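Local atomic coordinates of Mlr6093 protein (Mesorhizobium loti, PDB entry 2QJ8), a protein that probably acts as a zinc-dependent hydrolase of the aspartoacylase/succinylglutamate desuccinylase family, cleaving amide or ester bonds. Residues P36-N41 and W71-Q76; S47-G52 and R80-P85; C272-E277 and F309-A314. All blocks are in the same frame, centred on the assembly; numbering follows the deposited sequence. Where two conformers were deposited one is given.

Contact 1. Residues P36-N41 and W71-Q76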
ATOM      1  N   PRO A  36      11.741 -18.722  11.874  1.00 26.35           N
ATOM      2  CA  PRO A  36      12.950 -18.276  12.584  1.00 25.75           C
ATOM      3  C   PRO A  36      12.680 -17.460  13.848  1.00 25.28           C
ATOM      4  O   PRO A  36      11.743 -16.652  13.886  1.00 26.38           O
ATOM      5  CB  PRO A  36      13.688 -17.427  11.548  1.00 23.20           C
ATOM      6  CG  PRO A  36      13.227 -17.914  10.236  1.00 31.01           C
ATOM      7  CD  PRO A  36      11.744 -18.234  10.484  1.00 25.88           C
ATOM      8  N   VAL A  37      13.502 -17.706  14.869  1.00 25.93           N
ATOM      9  CA  VAL A  37      13.380 -17.081  16.169  1.00 25.55           C
ATOM     10  C   VAL A  37      14.771 -16.626  16.625  1.00 25.29           C
ATOM     11  O   VAL A  37      15.787 -17.303  16.388  1.00 24.74           O
ATOM     12  CB  VAL A  37      12.781 -18.080  17.216  1.00 26.22           C
ATOM     13  CG1 VAL A  37      12.768 -17.468  18.632  1.00 25.65           C
ATOM     14  CG2 VAL A  37      11.389 -18.509  16.806  1.00 22.17           C
ATOM     15  N   PHE A  38      14.804 -15.455  17.234  1.00 24.49           N
ATOM     16  CA  PHE A  38      15.986 -14.878  17.833  1.00 22.74           C
ATOM     17  C   PHE A  38      15.709 -14.793  19.333  1.00 26.81           C
ATOM     18  O   PHE A  38      14.580 -14.481  19.730  1.00 27.85           O
ATOM     19  CB  PHE A  38      16.203 -13.487  17.266  1.00 25.66           C
ATOM     20  CG  PHE A  38      17.071 -12.594  18.108  1.00 23.35           C
ATOM     21  CD1 PHE A  38      18.434 -12.541  17.905  1.00 28.34           C
ATOM     22  CD2 PHE A  38      16.498 -11.746  19.067  1.00 27.96           C
ATOM     23  CE1 PHE A  38      19.221 -11.678  18.649  1.00 27.98           C
ATOM     24  CE2 PHE A  38      17.276 -10.898  19.817  1.00 30.84           C
ATOM     25  CZ  PHE A  38      18.630 -10.861  19.617  1.00 25.44           C
ATOM     26  N   SER A  39      16.710 -15.087  20.160  1.00 26.35           N
ATOM     27  CA  SER A  39      16.570 -14.886  21.598  1.00 29.13           C
ATOM     28  C   SER A  39      17.884 -14.323  22.178  1.00 30.66           C
ATOM     29  O   SER A  39      18.962 -14.786  21.820  1.00 30.08           O
ATOM     30  CB  SER A  39      16.132 -16.165  22.282  1.00 30.25           C
ATOM     31  OG  SER A  39      15.996 -15.954  23.669  1.00 40.19           O
ATOM     32  N   CYS A  40      17.783 -13.276  23.001  1.00 28.50           N
ATOM     33  CA  CYS A  40      18.955 -12.671  23.658  1.00 29.57           C
ATOM     34  C   CYS A  40      18.716 -12.777  25.155  1.00 28.56           C
ATOM     35  O   CYS A  40      17.841 -12.137  25.683  1.00 26.82           O
ATOM     36  CB  CYS A  40      19.173 -11.243  23.214  1.00 26.80           C
ATOM     37  SG  CYS A  40      20.742 -10.490  23.798  1.00 29.10           S
ATOM     38  N   ASN A  41      19.475 -13.646  25.802  1.00 29.11           N
ATOM     39  CA  ASN A  41      19.353 -13.909  27.211  1.00 30.07           C
ATOM     40  C   ASN A  41      20.511 -13.253  27.970  1.00 31.09           C
ATOM     41  O   ASN A  41      21.625 -13.741  27.895  1.00 28.82           O
ATOM     42  CB  ASN A  41      19.362 -15.422  27.387  1.00 31.60           C
ATOM     43  CG  ASN A  41      19.174 -15.871  28.819  1.00 30.48           C
ATOM     44  OD1 ASN A  41      19.212 -15.095  29.764  1.00 31.29           O
ATOM     45  ND2 ASN A  41      18.967 -17.157  28.976  1.00 36.06           N
ATOM     46  N   TRP A  71      20.606  -5.167  16.712  1.00 29.03           N
ATOM     47  CA  TRP A  71      20.953  -4.114  17.675  1.00 27.26           C
ATOM     48  C   TRP A  71      20.985  -4.570  19.116  1.00 26.40           C
ATOM     49  O   TRP A  71      21.831  -4.115  19.874  1.00 26.58           O
ATOM     50  CB  TRP A  71      19.977  -2.950  17.503  1.00 26.95           C
ATOM     51  CG  TRP A  71      20.030  -1.841  18.486  1.00 28.33           C
ATOM     52  CD1 TRP A  71      20.956  -0.849  18.557  1.00 32.45           C
ATOM     53  CD2 TRP A  71      19.044  -1.537  19.471  1.00 27.89           C
ATOM     54  NE1 TRP A  71      20.628   0.036  19.553  1.00 32.09           N
ATOM     55  CE2 TRP A  71      19.461  -0.366  20.135  1.00 31.65           C
ATOM     56  CE3 TRP A  71      17.868  -2.154  19.875  1.00 28.13           C
ATOM     57  CZ2 TRP A  71      18.729   0.211  21.170  1.00 32.32           C
ATOM     58  CZ3 TRP A  71      17.148  -1.587  20.924  1.00 28.93           C
ATOM     59  CH2 TRP A  71      17.579  -0.421  21.548  1.00 32.89           C
ATOM     60  N   LEU A  72      20.075  -5.467  19.489  1.00 23.72           N
ATOM     61  CA  LEU A  72      20.002  -5.948  20.854  1.00 24.93           C
ATOM     62  C   LEU A  72      21.213  -6.695  21.437  1.00 26.24           C
ATOM     63  O   LEU A  72      21.399  -6.632  22.650  1.00 25.88           O
ATOM     64  CB  LEU A  72      18.741  -6.780  21.062  1.00 26.28           C
ATOM     65  CG  LEU A  72      17.458  -5.983  21.052  1.00 25.57           C
ATOM     66  CD1 LEU A  72      16.328  -6.994  20.993  1.00 24.00           C
ATOM     67  CD2 LEU A  72      17.355  -5.017  22.250  1.00 26.90           C
ATOM     68  N   PRO A  73      21.980  -7.457  20.617  1.00 27.35           N
ATOM     69  CA  PRO A  73      23.202  -8.040  21.165  1.00 29.13           C
ATOM     70  C   PRO A  73      24.144  -7.053  21.882  1.00 29.37           C
ATOM     71  O   PRO A  73      24.739  -7.463  22.871  1.00 28.56           O
ATOM     72  CB  PRO A  73      23.867  -8.689  19.948  1.00 30.36           C
ATOM     73  CG  PRO A  73      22.659  -9.116  19.087  1.00 30.25           C
ATOM     74  CD  PRO A  73      21.715  -7.943  19.243  1.00 28.35           C
ATOM     75  N   GLU A  74      24.282  -5.806  21.400  1.00 29.83           N
ATOM     76  CA  GLU A  74      25.081  -4.772  22.083  1.00 30.11           C
ATOM     77  C   GLU A  74      24.252  -3.907  23.068  1.00 29.37           C
ATOM     78  O   GLU A  74      24.725  -3.607  24.165  1.00 32.85           O
ATOM     79  CB  GLU A  74      25.855  -3.881  21.083  1.00 32.76           C
ATOM     80  CG  GLU A  74      26.942  -4.620  20.258  1.00 41.72           C
ATOM     81  CD  GLU A  74      28.091  -5.196  21.104  1.00 53.22           C
ATOM     82  OE1 GLU A  74      28.900  -4.398  21.647  1.00 50.08           O
ATOM     83  OE2 GLU A  74      28.200  -6.454  21.182  1.00 56.04           O
ATOM     84  N   ALA A  75      23.023  -3.551  22.706  1.00 28.89           N
ATOM     85  CA  ALA A  75      22.144  -2.700  23.524  1.00 27.11           C
ATOM     86  C   ALA A  75      21.370  -3.334  24.694  1.00 28.41           C
ATOM     87  O   ALA A  75      21.051  -2.619  25.639  1.00 26.82           O
ATOM     88  CB  ALA A  75      21.157  -1.986  22.628  1.00 26.60           C
ATOM     89  N   GLN A  76      21.017  -4.624  24.634  1.00 29.83           N
ATOM     90  CA  GLN A  76      20.220  -5.223  25.709  1.00 29.22           C
ATOM     91  C   GLN A  76      21.064  -5.315  26.999  1.00 31.36           C
ATOM     92  O   GLN A  76      22.126  -5.904  26.978  1.00 30.88           O
ATOM     93  CB  GLN A  76      19.683  -6.598  25.318  1.00 25.34           C
ATOM     94  CG  GLN A  76      18.682  -7.154  26.301  1.00 27.02           C
ATOM     95  CD  GLN A  76      18.114  -8.471  25.886  1.00 24.69           C
ATOM     96  OE1 GLN A  76      17.982  -8.747  24.699  1.00 27.10           O
ATOM     97  NE2 GLN A  76      17.757  -9.301  26.855  1.00 24.75           N
TER
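The side-chain amide nitrogen of Gln76 bonds to the carbonyl oxygen of Cys40 across the contact, Gln76 NE2 to Cys40 O 3.1 Å, and also to the carbonyl of Cys78. Two carbonyls thus grip one nitrogen where helix 60-75 ends, in the alpha/beta catalytic domain with a central sheet packed by helices. The last turn, 71-75, runs almost parallel to strand segment 36-41, the two short axes 9.2 Å apart at closest approach and 2° from alignment. The bond to Cys40 is bent, 142° at the hydrogen, and its donor stands above the carbonyl plane. Gln76 is extended beyond CG, and this length lets its amide span the gap from the helix to the strand. The amide oxygen meets the Cys40 side chain: Gln76 OE1 lies 3.1 Å from Cys40 CB and 3.4 Å from Cys40 SG. An alanine at Gln76 would probably deprive the carbonyls of Cys40 and Cys78 of this shared donor and open a gap beside the Cys40 sulfur.

Cysteine suits its buried place, being small enough to fit under the helix. Its SG, anti to the backbone N (chi1 -172°), comes within 4.1 Å of Leu72 O. Two residues earlier, Phe38 turns its ring toward the helix and meets it at its outer end. Leu72 and the ring of Pro73 provide compact apolar groups against it, and Val17 of strand 16-24 touches Phe38, Cys40 and Pro73. Leu293 of the second subunit also packs on Phe38, which places the ring close to the dimer interface. At the ring itself, Phe38 CE2 approaches Leu72 CD1 at 4.2 Å, while Phe38 CZ approaches Pro73 CD at 4.3 Å.

Contact 2. Residues S47-G52 and R80-P85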
ATOM      1  N   SER A  47      11.081  -9.957  30.827  1.00 26.88           N
ATOM      2  CA  SER A  47      10.937 -10.897  29.720  1.00 28.67           C
ATOM      3  C   SER A  47       9.968 -10.275  28.700  1.00 27.92           C
ATOM      4  O   SER A  47       8.925  -9.752  29.071  1.00 31.27           O
ATOM      5  CB  SER A  47      10.395 -12.227  30.196  1.00 28.36           C
ATOM      6  OG  SER A  47       9.180 -12.003  30.877  1.00 33.47           O
ATOM      7  N   LEU A  48      10.302 -10.402  27.430  1.00 26.87           N
ATOM      8  CA  LEU A  48       9.559  -9.786  26.338  1.00 24.87           C
ATOM      9  C   LEU A  48       9.568 -10.618  25.076  1.00 24.85           C
ATOM     10  O   LEU A  48      10.610 -11.130  24.685  1.00 24.19           O
ATOM     11  CB  LEU A  48      10.221  -8.433  25.999  1.00 25.48           C
ATOM     12  CG  LEU A  48       9.611  -7.624  24.831  1.00 25.95           C
ATOM     13  CD1 LEU A  48       8.201  -7.137  25.188  1.00 22.49           C
ATOM     14  CD2 LEU A  48      10.513  -6.475  24.398  1.00 22.67           C
ATOM     15  N   LEU A  49       8.403 -10.744  24.439  1.00 23.66           N
ATOM     16  CA  LEU A  49       8.293 -11.326  23.124  1.00 24.49           C
ATOM     17  C   LEU A  49       7.920 -10.195  22.188  1.00 22.84           C
ATOM     18  O   LEU A  49       7.001  -9.446  22.486  1.00 22.81           O
ATOM     19  CB  LEU A  49       7.182 -12.370  23.048  1.00 24.42           C
ATOM     20  CG  LEU A  49       6.822 -12.936  21.670  1.00 27.56           C
ATOM     21  CD1 LEU A  49       8.006 -13.693  20.994  1.00 27.42           C
ATOM     22  CD2 LEU A  49       5.616 -13.844  21.865  1.00 21.35           C
ATOM     23  N   ILE A  50       8.599 -10.115  21.053  1.00 23.73           N
ATOM     24  CA  ILE A  50       8.278  -9.194  19.976  1.00 22.80           C
ATOM     25  C   ILE A  50       7.897  -9.986  18.729  1.00 26.48           C
ATOM     26  O   ILE A  50       8.687 -10.791  18.210  1.00 25.99           O
ATOM     27  CB  ILE A  50       9.470  -8.249  19.620  1.00 22.57           C
ATOM     28  CG1 ILE A  50      10.055  -7.647  20.888  1.00 24.94           C
ATOM     29  CG2 ILE A  50       9.019  -7.175  18.603  1.00 21.90           C
ATOM     30  CD1 ILE A  50      11.040  -6.560  20.627  1.00 22.20           C
ATOM     31  N   THR A  51       6.695  -9.730  18.219  1.00 29.27           N
ATOM     32  CA  THR A  51       6.170 -10.410  17.052  1.00 29.41           C
ATOM     33  C   THR A  51       5.924  -9.434  15.874  1.00 29.72           C
ATOM     34  O   THR A  51       5.542  -8.287  16.082  1.00 27.25           O
ATOM     35  CB  THR A  51       4.859 -11.169  17.358  1.00 29.93           C
ATOM     36  OG1 THR A  51       3.854 -10.281  17.854  1.00 30.27           O
ATOM     37  CG2 THR A  51       5.063 -12.292  18.364  1.00 25.16           C
ATOM     38  N   GLY A  52       6.191  -9.911  14.655  1.00 28.29           N
ATOM     39  CA  GLY A  52       5.840  -9.203  13.411  1.00 27.25           C
ATOM     40  C   GLY A  52       5.166 -10.169  12.463  1.00 25.51           C
ATOM     41  O   GLY A  52       5.158 -11.372  12.702  1.00 25.23           O
ATOM     42  N   ARG A  80      15.404 -11.186  29.158  1.00 26.61           N
ATOM     43  CA  ARG A  80      15.323 -11.996  27.974  1.00 30.89           C
ATOM     44  C   ARG A  80      14.321 -11.391  26.968  1.00 27.37           C
ATOM     45  O   ARG A  80      13.203 -11.084  27.325  1.00 24.18           O
ATOM     46  CB  ARG A  80      14.921 -13.443  28.321  1.00 31.61           C
ATOM     47  CG  ARG A  80      15.085 -14.432  27.116  1.00 38.52           C
ATOM     48  CD  ARG A  80      14.379 -15.750  27.393  1.00 41.27           C
ATOM     49  NE  ARG A  80      15.113 -16.553  28.355  1.00 58.69           N
ATOM     50  CZ  ARG A  80      14.614 -17.507  29.146  1.00 52.70           C
ATOM     51  NH1 ARG A  80      13.311 -17.793  29.201  1.00 49.45           N
ATOM     52  NH2 ARG A  80      15.458 -18.152  29.951  1.00 56.53           N
ATOM     53  N   ILE A  81      14.769 -11.241  25.721  1.00 25.58           N
ATOM     54  CA  ILE A  81      13.957 -10.739  24.611  1.00 24.64           C
ATOM     55  C   ILE A  81      13.937 -11.793  23.531  1.00 25.90           C
ATOM     56  O   ILE A  81      14.991 -12.223  23.049  1.00 24.80           O
ATOM     57  CB  ILE A  81      14.476  -9.402  24.020  1.00 25.37           C
ATOM     58  CG1 ILE A  81      14.476  -8.335  25.106  1.00 23.22           C
ATOM     59  CG2 ILE A  81      13.557  -8.995  22.815  1.00 25.70           C
ATOM     60  CD1 ILE A  81      15.120  -6.995  24.717  1.00 23.33           C
ATOM     61  N   ILE A  82      12.738 -12.260  23.191  1.00 23.60           N
ATOM     62  CA  ILE A  82      12.555 -13.228  22.130  1.00 22.55           C
ATOM     63  C   ILE A  82      11.899 -12.458  20.971  1.00 24.15           C
ATOM     64  O   ILE A  82      11.027 -11.635  21.204  1.00 23.55           O
ATOM     65  CB  ILE A  82      11.621 -14.429  22.568  1.00 21.01           C
ATOM     66  CG1 ILE A  82      12.165 -15.160  23.813  1.00 23.84           C
ATOM     67  CG2 ILE A  82      11.470 -15.395  21.435  1.00 20.59           C
ATOM     68  CD1 ILE A  82      11.151 -16.219  24.420  1.00 21.53           C
ATOM     69  N   ILE A  83      12.347 -12.702  19.733  1.00 23.65           N
ATOM     70  CA  ILE A  83      11.782 -12.029  18.542  1.00 22.18           C
ATOM     71  C   ILE A  83      11.473 -13.021  17.439  1.00 23.97           C
ATOM     72  O   ILE A  83      12.329 -13.864  17.117  1.00 23.18           O
ATOM     73  CB  ILE A  83      12.725 -10.922  17.946  1.00 20.05           C
ATOM     74  CG1 ILE A  83      13.104  -9.879  19.003  1.00 23.45           C
ATOM     75  CG2 ILE A  83      12.045 -10.204  16.757  1.00 23.57           C
ATOM     76  CD1 ILE A  83      14.195  -8.824  18.574  1.00 19.06           C
ATOM     77  N   VAL A  84      10.240 -12.935  16.907  1.00 25.36           N
ATOM     78  CA  VAL A  84       9.782 -13.743  15.758  0.50 26.35           C
ATOM     79  C   VAL A  84       9.331 -12.718  14.699  1.00 24.97           C
ATOM     80  O   VAL A  84       8.203 -12.234  14.733  1.00 26.62           O
ATOM     81  CB  VAL A  84       8.719 -14.815  16.136  0.50 26.29           C
ATOM     82  CG1 VAL A  84       7.632 -14.255  17.018  0.50 36.96           C
ATOM     83  CG2 VAL A  84       8.150 -15.499  14.885  0.50 26.42           C
ATOM     84  N   PRO A  85      10.258 -12.332  13.763  1.00 25.71           N
ATOM     85  CA  PRO A  85       9.902 -11.269  12.810  1.00 25.85           C
ATOM     86  C   PRO A  85       8.730 -11.493  11.897  1.00 25.03           C
ATOM     87  O   PRO A  85       8.059 -10.511  11.601  1.00 24.15           O
ATOM     88  CB  PRO A  85      11.233 -11.000  12.024  1.00 24.33           C
ATOM     89  CG  PRO A  85      12.287 -11.485  12.966  1.00 27.93           C
ATOM     90  CD  PRO A  85      11.649 -12.756  13.510  1.00 24.24           C
TER
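Ser47 starts beside Arg80, where strands 47-52 and 80-84 run parallel, 4.7 Å apart at closest approach, as strands of a beta-alpha-beta unit whose helix is 60-75. The polar ends turn to other partners, Ser47 OG to Asp135 N and Arg80 to Asp13 in a salt bridge.

Leu48 bonds in both directions: its N reaches Arg80 O, and its O receives Ile82 N at 2.8 Å, nearly straight (172°). Leu49 sits on the opposite face, where its CD1 meets Ile82 CG2 at 3.9 Å. Ile50, on the same face as Leu48, resumes the bonding through N to Ile82 O and O to Val84 N. Its side chain crosses that of Ile81 at a slant, CD1 meeting Ile81 CG2 at 4.1 Å, and Leu68 of the helix covers Ile50 and Ile83. Such bulky aliphatic groups suit a buried sheet face.

In Thr51, OG1 lies between the backbone N and the carbonyl carbon (chi1 58°), which puts CG2 anti to the carbonyl carbon, on the branch that faces Val84. In the conformer given, CG2 comes 3.5 Å from Val84 CG1, a closeness left doubtful by a second conformer of Val84. The hydroxyl, on the other branch, bonds Asp139. Between the two segments the last bond runs from Gly52 N to Val84 O, 3.1 Å; a beta carbon here would fall about 2.5 Å from Pro85 O.

Contact 3. Residues C272-E277 and F309-A314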
ATOM      1  N   CYS A 272      -8.186  14.317   3.125  1.00 28.02           N
ATOM      2  CA  CYS A 272      -7.405  14.788   4.256  1.00 30.50           C
ATOM      3  C   CYS A 272      -6.318  13.758   4.526  1.00 30.88           C
ATOM      4  O   CYS A 272      -6.398  12.617   4.051  1.00 32.39           O
ATOM      5  CB  CYS A 272      -8.287  15.035   5.499  1.00 31.53           C
ATOM      6  SG  CYS A 272      -9.074  13.568   6.082  1.00 38.19           S
ATOM      7  N   SER A 273      -5.291  14.173   5.258  1.00 30.82           N
ATOM      8  CA  SER A 273      -4.134  13.335   5.572  1.00 29.01           C
ATOM      9  C   SER A 273      -4.048  13.014   7.040  1.00 27.23           C
ATOM     10  O   SER A 273      -4.640  13.710   7.851  1.00 27.89           O
ATOM     11  CB  SER A 273      -2.861  14.071   5.165  1.00 31.51           C
ATOM     12  OG  SER A 273      -2.806  14.229   3.764  1.00 32.20           O
ATOM     13  N   VAL A 274      -3.296  11.962   7.385  1.00 25.22           N
ATOM     14  CA  VAL A 274      -3.094  11.596   8.793  1.00 26.69           C
ATOM     15  C   VAL A 274      -2.485  12.810   9.520  1.00 24.74           C
ATOM     16  O   VAL A 274      -1.689  13.515   8.943  1.00 25.69           O
ATOM     17  CB  VAL A 274      -2.241  10.322   8.948  1.00 27.19           C
ATOM     18  CG1 VAL A 274      -1.767  10.156  10.376  1.00 24.45           C
ATOM     19  CG2 VAL A 274      -3.047   9.098   8.471  1.00 25.70           C
HETATM   20  N   MSE A 275      -2.966  13.076  10.734  1.00 27.28           N
HETATM   21  CA  MSE A 275      -2.583  14.214  11.600  1.00 28.47           C
HETATM   22  C   MSE A 275      -3.291  15.534  11.319  1.00 29.37           C
HETATM   23  O   MSE A 275      -3.137  16.468  12.107  1.00 30.31           O
HETATM   24  CB  MSE A 275      -1.052  14.433  11.716  1.00 29.08           C
HETATM   25  CG  MSE A 275      -0.253  13.176  12.127  1.00 37.89           C
HETATM   26 SE   MSE A 275      -0.891  12.322  13.766  0.75 42.68          SE
HETATM   27  CE  MSE A 275      -0.543  13.768  15.028  1.00 43.58           C
ATOM     28  N   ASP A 276      -4.081  15.629  10.239  1.00 29.36           N
ATOM     29  CA  ASP A 276      -4.827  16.844   9.978  1.00 27.96           C
ATOM     30  C   ASP A 276      -5.855  17.017  11.069  1.00 28.95           C
ATOM     31  O   ASP A 276      -6.462  16.041  11.513  1.00 27.27           O
ATOM     32  CB  ASP A 276      -5.601  16.803   8.652  1.00 28.34           C
ATOM     33  CG  ASP A 276      -4.729  16.971   7.423  1.00 33.29           C
ATOM     34  OD1 ASP A 276      -3.495  17.212   7.507  1.00 35.34           O
ATOM     35  OD2 ASP A 276      -5.315  16.839   6.332  1.00 25.86           O
ATOM     36  N   GLU A 277      -6.060  18.272  11.466  1.00 29.69           N
ATOM     37  CA  GLU A 277      -7.062  18.658  12.447  1.00 30.76           C
ATOM     38  C   GLU A 277      -8.235  19.164  11.613  1.00 30.84           C
ATOM     39  O   GLU A 277      -8.087  20.158  10.880  1.00 33.17           O
ATOM     40  CB  GLU A 277      -6.485  19.748  13.358  1.00 32.29           C
ATOM     41  CG  GLU A 277      -5.298  19.249  14.195  1.00 34.85           C
ATOM     42  CD  GLU A 277      -4.731  20.289  15.147  1.00 36.60           C
ATOM     43  OE1 GLU A 277      -4.866  21.506  14.867  1.00 43.12           O
ATOM     44  OE2 GLU A 277      -4.133  19.875  16.176  1.00 43.35           O
ATOM     45  N   PHE A 309      -6.673  10.210  12.494  1.00 23.88           N
ATOM     46  CA  PHE A 309      -5.786   9.188  13.000  1.00 26.08           C
ATOM     47  C   PHE A 309      -5.472   8.231  11.873  1.00 24.27           C
ATOM     48  O   PHE A 309      -4.332   7.881  11.694  1.00 25.04           O
ATOM     49  CB  PHE A 309      -6.391   8.444  14.193  1.00 26.59           C
ATOM     50  CG  PHE A 309      -5.649   7.171  14.533  1.00 29.65           C
ATOM     51  CD1 PHE A 309      -4.458   7.229  15.236  1.00 24.37           C
ATOM     52  CD2 PHE A 309      -6.116   5.922  14.106  1.00 29.76           C
ATOM     53  CE1 PHE A 309      -3.772   6.081  15.540  1.00 25.15           C
ATOM     54  CE2 PHE A 309      -5.403   4.764  14.390  1.00 29.70           C
ATOM     55  CZ  PHE A 309      -4.231   4.853  15.121  1.00 27.97           C
ATOM     56  N   ALA A 310      -6.501   7.804  11.127  1.00 23.68           N
ATOM     57  CA  ALA A 310      -6.324   6.895  10.020  1.00 24.34           C
ATOM     58  C   ALA A 310      -7.316   7.219   8.920  1.00 25.00           C
ATOM     59  O   ALA A 310      -8.427   7.675   9.201  1.00 24.97           O
ATOM     60  CB  ALA A 310      -6.498   5.435  10.498  1.00 22.28           C
ATOM     61  N   ILE A 311      -6.911   6.989   7.674  1.00 27.07           N
ATOM     62  CA  ILE A 311      -7.766   7.245   6.511  1.00 26.76           C
ATOM     63  C   ILE A 311      -7.369   6.298   5.379  1.00 25.63           C
ATOM     64  O   ILE A 311      -6.186   6.021   5.203  1.00 23.93           O
ATOM     65  CB  ILE A 311      -7.728   8.734   6.076  1.00 28.21           C
ATOM     66  CG1 ILE A 311      -8.861   9.007   5.050  1.00 30.12           C
ATOM     67  CG2 ILE A 311      -6.316   9.141   5.586  1.00 27.99           C
ATOM     68  CD1 ILE A 311      -9.104  10.415   4.744  1.00 25.87           C
ATOM     69  N   ARG A 312      -8.374   5.757   4.671  1.00 25.75           N
ATOM     70  CA  ARG A 312      -8.141   4.841   3.549  0.50 24.31           C
ATOM     71  C   ARG A 312      -7.516   5.533   2.375  1.00 24.13           C
ATOM     72  O   ARG A 312      -7.718   6.741   2.181  1.00 26.06           O
ATOM     73  CB  ARG A 312      -9.440   4.235   3.000  0.50 23.06           C
ATOM     74  CG  ARG A 312     -10.032   3.132   3.784  0.50 28.98           C
ATOM     75  CD  ARG A 312     -11.069   2.372   2.915  0.50 26.97           C
ATOM     76  NE  ARG A 312     -11.886   1.438   3.696  0.50 27.28           N
ATOM     77  CZ  ARG A 312     -11.466   0.281   4.223  0.50 27.77           C
ATOM     78  NH1 ARG A 312     -10.212  -0.152   4.096  0.50 37.01           N
ATOM     79  NH2 ARG A 312     -12.325  -0.452   4.925  0.50 32.15           N
ATOM     80  N   SER A 313      -6.786   4.756   1.573  1.00 23.63           N
ATOM     81  CA  SER A 313      -6.215   5.211   0.318  1.00 25.49           C
ATOM     82  C   SER A 313      -7.359   5.157  -0.675  1.00 24.55           C
ATOM     83  O   SER A 313      -8.391   4.533  -0.398  1.00 24.53           O
ATOM     84  CB  SER A 313      -5.132   4.249  -0.153  1.00 27.42           C
ATOM     85  OG  SER A 313      -4.133   4.125   0.852  1.00 42.92           O
ATOM     86  N   ALA A 314      -7.197   5.821  -1.807  1.00 23.90           N
ATOM     87  CA  ALA A 314      -8.210   5.774  -2.870  1.00 24.24           C
ATOM     88  C   ALA A 314      -8.405   4.311  -3.294  1.00 25.71           C
ATOM     89  O   ALA A 314      -7.448   3.627  -3.710  1.00 24.43           O
ATOM     90  CB  ALA A 314      -7.816   6.635  -4.033  1.00 24.57           C
TER
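A type II beta turn from Ser273 to Asp276 presses its Val274 against a classic beta bulge, where Phe309 and Ala310 both face Ile325, in the strand-rich C-terminal part of the protein. The turn lies in the loop between strands 266-270 and 277-278.

Both methyls of Val274 come to the backbone of the bulge: CG1 and CG2 each lie 3.7 Å from Phe309 O, and CG2 also approaches Ala310 CA. A forked valine side chain fits this position well, because its two branches can straddle one carbonyl oxygen. Ile311, pointing toward the loop, carries the rest of the contact. Its CG1 is anti to the backbone N (chi1 -168°), and an extended chi2 (169°) carries CD1 to 3.4 Å from Cys272 SG, a tight approach, and 3.6 Å from Cys272 O.

Inside the turn, Asp276 N bonds Ser273 O, and Asp276 OD2 accepts the Ser273 N at 2.9 Å in a straight bond (178°), met from above the carboxylate plane. Aspartate therefore suits the fourth position of the turn, since its short side chain can reach back. Backbone bonds of Met275 (selenomethionine in the crystal) and Asp276 to Val308 tie the turn to strand 306-312 just before the bulge. Between the segments the contact is van der Waals packing, of methyls on carbonyl oxygens and on sulfur, so its hold rests on shape rather than on directed bonds.

Contacts 1 and 2 are neighbours on the same sheet, their centres 9 Å apart, joined where strand 33-42 pairs antiparallel with strand 79-84: Phe38 O lies 2.9 Å from Ile83 N, and Cys40 N lies 3.0 Å from Ile81 O. Helix 60-75, the crossover of contact 2, supplies one side of contact 1, so their segments alternate along the chain. Contact 3 lies on the opposite side of the chain's centre, about 31 Å from contact 2 and 35 Å from contact 1 between centres. In related enzymes of this zinc family, metal ligands follow the strand equivalent to 47-52, so contact 2 probably lies near the active site.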